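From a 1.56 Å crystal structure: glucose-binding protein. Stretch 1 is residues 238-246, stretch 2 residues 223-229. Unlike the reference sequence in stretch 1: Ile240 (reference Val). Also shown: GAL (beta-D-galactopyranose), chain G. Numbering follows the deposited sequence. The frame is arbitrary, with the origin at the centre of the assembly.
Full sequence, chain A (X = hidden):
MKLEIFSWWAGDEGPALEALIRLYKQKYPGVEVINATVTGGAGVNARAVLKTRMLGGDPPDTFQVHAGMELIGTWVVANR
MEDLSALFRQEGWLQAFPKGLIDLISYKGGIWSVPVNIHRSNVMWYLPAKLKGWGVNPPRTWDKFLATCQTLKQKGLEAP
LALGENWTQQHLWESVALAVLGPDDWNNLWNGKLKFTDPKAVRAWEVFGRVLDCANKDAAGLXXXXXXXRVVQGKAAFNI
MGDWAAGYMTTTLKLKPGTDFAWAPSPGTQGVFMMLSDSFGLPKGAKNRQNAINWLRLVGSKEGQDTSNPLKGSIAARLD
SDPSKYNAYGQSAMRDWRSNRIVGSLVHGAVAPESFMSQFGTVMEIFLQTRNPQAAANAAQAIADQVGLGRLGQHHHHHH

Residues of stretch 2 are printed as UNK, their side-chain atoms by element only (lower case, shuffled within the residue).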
ATOM      1  N   PHE A 238       9.187  -6.725 -15.815  1.00 21.10           N
ATOM      2  CA  PHE A 238       9.148  -6.169 -14.471  1.00 20.02           C
ATOM      3  C   PHE A 238       7.807  -5.511 -14.164  1.00 19.04           C
ATOM      4  O   PHE A 238       7.109  -5.043 -15.055  1.00 18.30           O
ATOM      5  CB  PHE A 238      10.235  -5.117 -14.301  1.00 21.34           C
ATOM      6  CG  PHE A 238      11.593  -5.548 -14.799  1.00 22.15           C
ATOM      7  CD1 PHE A 238      12.293  -6.562 -14.156  1.00 24.93           C
ATOM      8  CD2 PHE A 238      12.169  -4.934 -15.909  1.00 24.49           C
ATOM      9  CE1 PHE A 238      13.556  -6.954 -14.615  1.00 24.75           C
ATOM     10  CE2 PHE A 238      13.412  -5.328 -16.374  1.00 23.36           C
ATOM     11  CZ  PHE A 238      14.106  -6.331 -15.727  1.00 23.61           C
ATOM     12  N   ASN A 239       7.490  -5.453 -12.868  1.00 18.15           N
ATOM     13  CA  ASN A 239       6.358  -4.642 -12.384  1.00 16.96           C
ATOM     14  C   ASN A 239       6.733  -4.090 -11.013  1.00 16.56           C
ATOM     15  O   ASN A 239       7.296  -4.812 -10.214  1.00 16.34           O
ATOM     16  CB  ASN A 239       5.096  -5.488 -12.286  1.00 16.54           C
ATOM     17  CG  ASN A 239       3.860  -4.675 -11.923  1.00 17.15           C
ATOM     18  OD1 ASN A 239       3.548  -3.642 -12.566  1.00 19.09           O
ATOM     19  ND2 ASN A 239       3.121  -5.154 -10.932  1.00 13.20           N
ATOM     20  N   ILE A 240       6.431  -2.816 -10.764  1.00 15.01           N
ATOM     21  CA  ILE A 240       6.684  -2.208  -9.436  1.00 14.78           C
ATOM     22  C   ILE A 240       5.336  -2.154  -8.720  1.00 13.91           C
ATOM     23  O   ILE A 240       4.444  -1.433  -9.143  1.00 13.17           O
ATOM     24  CB  ILE A 240       7.277  -0.783  -9.548  1.00 15.50           C
ATOM     25  CG1 ILE A 240       8.596  -0.764 -10.360  1.00 16.83           C
ATOM     26  CG2 ILE A 240       7.492  -0.173  -8.162  1.00 15.59           C
ATOM     27  CD1 ILE A 240       9.681  -1.678  -9.866  1.00 17.42           C
ATOM     28  N   MET A 241       5.163  -2.907  -7.631  1.00 14.14           N
ATOM     29  CA  MET A 241       3.861  -2.961  -6.979  1.00 13.77           C
ATOM     30  C   MET A 241       4.023  -3.477  -5.542  1.00 14.23           C
ATOM     31  O   MET A 241       4.988  -4.195  -5.241  1.00 13.76           O
ATOM     32  CB  MET A 241       2.940  -3.872  -7.790  1.00 13.89           C
ATOM     33  CG  MET A 241       1.503  -4.016  -7.318  1.00 14.10           C
ATOM     34  SD  MET A 241       0.709  -2.447  -6.961  1.00 13.21           S
ATOM     35  CE  MET A 241       0.923  -1.486  -8.465  1.00 13.61           C
ATOM     36  N   GLY A 242       3.087  -3.114  -4.685  1.00 13.74           N
ATOM     37  CA  GLY A 242       3.094  -3.613  -3.312  1.00 13.54           C
ATOM     38  C   GLY A 242       2.980  -5.117  -3.242  1.00 13.50           C
ATOM     39  O   GLY A 242       2.521  -5.764  -4.191  1.00 13.80           O
ATOM     40  N   ASP A 243       3.336  -5.686  -2.092  1.00 13.95           N
ATOM     41  CA  ASP A 243       3.387  -7.135  -1.953  1.00 13.82           C
ATOM     42  C   ASP A 243       2.046  -7.851  -1.813  1.00 14.16           C
ATOM     43  O   ASP A 243       2.004  -9.085  -1.685  1.00 14.64           O
ATOM     44  CB  ASP A 243       4.427  -7.599  -0.903  1.00 14.53           C
ATOM     45  CG  ASP A 243       4.378  -6.838   0.424  1.00 14.63           C
ATOM     46  OD1 ASP A 243       3.418  -6.094   0.733  1.00 13.72           O
ATOM     47  OD2 ASP A 243       5.370  -6.985   1.178  1.00 15.91           O
ATOM     48  N   TRP A 244       0.945  -7.115  -1.943  1.00 13.30           N
ATOM     49  CA  TRP A 244      -0.330  -7.773  -2.259  1.00 13.58           C
ATOM     50  C   TRP A 244      -0.171  -8.579  -3.569  1.00 13.36           C
ATOM     51  O   TRP A 244      -0.911  -9.526  -3.821  1.00 14.37           O
ATOM     52  CB  TRP A 244      -1.496  -6.783  -2.373  1.00 13.31           C
ATOM     53  CG  TRP A 244      -1.213  -5.523  -3.139  1.00 13.71           C
ATOM     54  CD1 TRP A 244      -1.444  -5.276  -4.469  1.00 13.31           C
ATOM     55  CD2 TRP A 244      -0.720  -4.291  -2.586  1.00 12.46           C
ATOM     56  NE1 TRP A 244      -1.090  -3.972  -4.777  1.00 12.05           N
ATOM     57  CE2 TRP A 244      -0.630  -3.358  -3.637  1.00 13.91           C
ATOM     58  CE3 TRP A 244      -0.313  -3.902  -1.298  1.00 12.51           C
ATOM     59  CZ2 TRP A 244      -0.173  -2.052  -3.434  1.00 12.62           C
ATOM     60  CZ3 TRP A 244       0.147  -2.620  -1.105  1.00 13.17           C
ATOM     61  CH2 TRP A 244       0.210  -1.701  -2.153  1.00 13.72           C
ATOM     62  N   ALA A 245       0.805  -8.196  -4.387  1.00 14.53           N
ATOM     63  CA  ALA A 245       1.116  -8.943  -5.636  1.00 14.79           C
ATOM     64  C   ALA A 245       1.609 -10.349  -5.339  1.00 15.90           C
ATOM     65  O   ALA A 245       1.232 -11.282  -6.035  1.00 15.86           O
ATOM     66  CB  ALA A 245       2.128  -8.191  -6.479  1.00 14.77           C
ATOM     67  N   ALA A 246       2.407 -10.509  -4.278  1.00 16.38           N
ATOM     68  CA  ALA A 246       2.841 -11.839  -3.867  1.00 16.56           C
ATOM     69  C   ALA A 246       1.637 -12.685  -3.442  1.00 17.36           C
ATOM     70  O   ALA A 246       1.542 -13.854  -3.825  1.00 18.27           O
ATOM     71  CB  ALA A 246       3.897 -11.762  -2.756  1.00 16.75           C
ATOM     72  N   UNK A 223      -6.197  -2.996 -14.389  1.00 14.62           N
ATOM     73  CA  UNK A 223      -6.060  -3.152 -12.942  1.00 14.40           C
ATOM     74  C   UNK A 223      -4.623  -3.505 -12.532  1.00 14.18           C
ATOM     75  O   UNK A 223      -3.802  -3.935 -13.338  1.00 12.89           O
ATOM     76  o   UNK A 223      -6.523  -5.499 -12.882  1.00 14.77           O
ATOM     77  c   UNK A 223      -7.005  -4.248 -12.462  1.00 14.11           C
ATOM     78  N   UNK A 224      -4.312  -3.391 -11.227  1.00 12.97           N
ATOM     79  CA  UNK A 224      -3.009  -3.820 -10.770  1.00 13.22           C
ATOM     80  C   UNK A 224      -2.785  -5.306 -11.025  1.00 13.09           C
ATOM     81  O   UNK A 224      -1.686  -5.673 -11.391  1.00 13.40           O
ATOM     82  c   UNK A 224      -2.748  -3.442  -9.303  1.00 12.81           C
ATOM     83  n   UNK A 224      -4.985  -4.889  -6.713  1.00 13.62           N
ATOM     84  c   UNK A 224      -4.057  -5.889  -6.775  1.00 12.84           C
ATOM     85  c   UNK A 224      -3.971  -7.086  -6.058  1.00 12.02           C
ATOM     86  c   UNK A 224      -4.640  -3.918  -7.631  1.00 12.56           C
ATOM     87  c   UNK A 224      -3.084  -5.512  -7.717  1.00 12.81           C
ATOM     88  c   UNK A 224      -2.007  -6.373  -7.955  1.00 13.36           C
ATOM     89  c   UNK A 224      -1.943  -7.563  -7.263  1.00 13.61           C
ATOM     90  c   UNK A 224      -2.910  -7.899  -6.321  1.00 12.53           C
ATOM     91  c   UNK A 224      -3.489  -4.251  -8.266  1.00 12.83           C
ATOM     92  N   UNK A 225      -3.824  -6.130 -10.880  1.00 13.53           N
ATOM     93  CA  UNK A 225      -3.692  -7.569 -11.139  1.00 13.61           C
ATOM     94  C   UNK A 225      -3.368  -7.839 -12.610  1.00 14.18           C
ATOM     95  O   UNK A 225      -2.523  -8.653 -12.926  1.00 14.68           O
ATOM     96  n   UNK A 225      -7.203  -7.471  -7.959  1.00 15.55           N
ATOM     97  c   UNK A 225      -5.312  -8.253  -9.254  1.00 13.22           C
ATOM     98  c   UNK A 225      -6.311  -7.175  -8.921  1.00 13.68           C
ATOM     99  o   UNK A 225      -6.314  -6.082  -9.526  1.00 14.24           O
ATOM    100  c   UNK A 225      -4.947  -8.321 -10.758  1.00 14.53           C
ATOM    101  N   UNK A 226      -4.029  -7.107 -13.500  1.00 14.51           N
ATOM    102  CA  UNK A 226      -3.745  -7.265 -14.944  1.00 15.32           C
ATOM    103  C   UNK A 226      -2.319  -6.884 -15.304  1.00 15.57           C
ATOM    104  O   UNK A 226      -1.711  -7.482 -16.178  1.00 16.76           O
ATOM    105  c   UNK A 226      -6.092  -7.060 -15.818  1.00 15.70           C
ATOM    106  c   UNK A 226      -4.728  -6.443 -15.773  1.00 14.97           C
ATOM    107  c   UNK A 226      -7.065  -6.298 -16.663  1.00 16.96           C
ATOM    108  n   UNK A 226      -7.653  -6.986 -17.646  1.00 19.81           N
ATOM    109  o   UNK A 226      -7.297  -5.106 -16.454  1.00 16.88           O
ATOM    110  N   UNK A 227      -1.779  -5.865 -14.637  1.00 15.23           N
ATOM    111  CA  UNK A 227      -0.386  -5.495 -14.849  1.00 15.45           C
ATOM    112  C   UNK A 227       0.569  -6.616 -14.334  1.00 15.81           C
ATOM    113  O   UNK A 227       1.569  -6.936 -14.966  1.00 16.25           O
ATOM    114  c   UNK A 227      -0.084  -4.172 -14.183  1.00 15.71           C
ATOM    115  N   UNK A 228       0.270  -7.202 -13.168  1.00 15.75           N
ATOM    116  CA  UNK A 228       1.043  -8.344 -12.702  1.00 16.58           C
ATOM    117  C   UNK A 228       0.965  -9.485 -13.713  1.00 16.81           C
ATOM    118  O   UNK A 228       1.982 -10.120 -14.005  1.00 16.91           O
ATOM    119  c   UNK A 228       0.859  -7.741 -10.252  1.00 16.94           C
ATOM    120  c   UNK A 228       0.585  -8.837 -11.283  1.00 16.27           C
ATOM    121  c   UNK A 228       1.320 -10.133 -10.896  1.00 17.08           C
ATOM    122  N   UNK A 229      -0.237  -9.725 -14.224  1.00 17.12           N
ATOM    123  CA  UNK A 229      -0.473 -10.776 -15.203  1.00 18.21           C
ATOM    124  C   UNK A 229       0.471 -10.627 -16.404  1.00 18.83           C
ATOM    125  O   UNK A 229       0.929 -11.627 -16.938  1.00 19.10           O
ATOM    126  c   UNK A 229      -1.921 -10.744 -15.702  1.00 18.26           C
ATOM    127  c   UNK A 229      -2.915 -11.298 -14.710  1.00 16.91           C
ATOM    128  o   UNK A 229      -4.119 -11.126 -14.977  1.00 18.42           O
ATOM    129  o   UNK A 229      -2.510 -11.920 -13.685  1.00 17.14           O
TER
HETATM  130  C1  GAL G3310      -3.576  -0.821  -0.700  1.00 11.43           C
HETATM  131  C2  GAL G3310      -4.057  -1.658   0.493  1.00 12.31           C
HETATM  132  C3  GAL G3310      -3.812  -3.146   0.280  1.00 11.16           C
HETATM  133  C4  GAL G3310      -4.375  -3.610  -1.064  1.00 12.13           C
HETATM  134  C5  GAL G3310      -3.905  -2.628  -2.164  1.00 12.53           C
HETATM  135  C6  GAL G3310      -4.412  -2.959  -3.578  1.00 11.86           C
HETATM  136  O1  GAL G3310      -3.868   0.532  -0.521  1.00 13.35           O
HETATM  137  O2  GAL G3310      -3.416  -1.181   1.688  1.00 11.86           O
HETATM  138  O3  GAL G3310      -4.411  -3.893   1.328  1.00 13.91           O
HETATM  139  O4  GAL G3310      -5.772  -3.658  -0.942  1.00 16.88           O
HETATM  140  O5  GAL G3310      -4.256  -1.299  -1.866  1.00 11.75           O
HETATM  141  O6  GAL G3310      -5.775  -2.682  -3.689  1.00 12.59           O

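Position 223 carries two side-chain atoms, one carbon and then one oxygen, and reaches nothing on stretch 1. It sits right before a helix, and its oxygen accepts from the backbone N of position 226, the classic duty of a short hydroxyl at an N-cap. This is Ser223, and the bond from N of position 226 to Ser223 OG measures 3.0 Å.

Position 224 has one carbon followed by fused five- and six-membered rings holding eight carbons and one nitrogen. Its CA-to-CB bond points toward stretch 1, where it packs against Trp244, Ala245 and Met241. Only tryptophan fits: Trp224. It gives up 89 Å² to stretch 1, the largest share of any residue here. Trp244 brings its edge to the Trp224 face, with planes at 78° and CD1 of Trp244 3.5 Å from CZ2 of Trp224. Ala245 CA lies 3.7 Å from Trp224 CZ3, and Ala245 CB 4.2 Å from the same atom. Met241 CE packs 4.2 Å from Trp224 CB.

Position 225 shows three carbons, the third carrying one oxygen and one nitrogen. Its CA-to-CB bond points away from stretch 1, and it touches nothing there. An amide on a two-carbon arm makes it Gln225.

Position 226 has the same atoms, exposed and out of reach of stretch 1, and is Gln226. It turns back to the helix start, where Ser223 N donates to Gln226 OE1 at 3.2 Å. Together with the Ser223 OG cap, this makes a reciprocal pair.

Position 227 has a single carbon. Its CA-to-CB bond points toward stretch 1 and it meets Asn239, whose CA-to-CB bond also points toward this helix. One carbon means Ala227.

Position 228 has one carbon carrying two more, and packs against Asn239 and Ala245. The beta-branched pattern is that of Val228, whose CG2 lies 4.0 Å from Ala245 CB.

Position 229 has two carbons, the second carrying two oxygens, and is partly exposed and out of reach of stretch 1. The carboxylate identifies Asp229.

The contact works by packing, with no hydrogen bond between the stretches. Trp224, Ala227 and Val228 form the contacting side of the helix, while polar residues occupy the other positions. Trp224 anchors one end against Met241, Trp244 and Ala245; Ala227 and Val228 continue the surface to Asn239. Both indoles of the packed pair also approach the sugar: GAL C5 lies over a Trp244 face, 3.6 Å from Trp244 CD2, and GAL C6 is 3.7 Å from Trp224 NE1. The contact leaves Trp244 NE1 buried without a partner in the model.

Stretch 2 (223-229) SWQQAVD
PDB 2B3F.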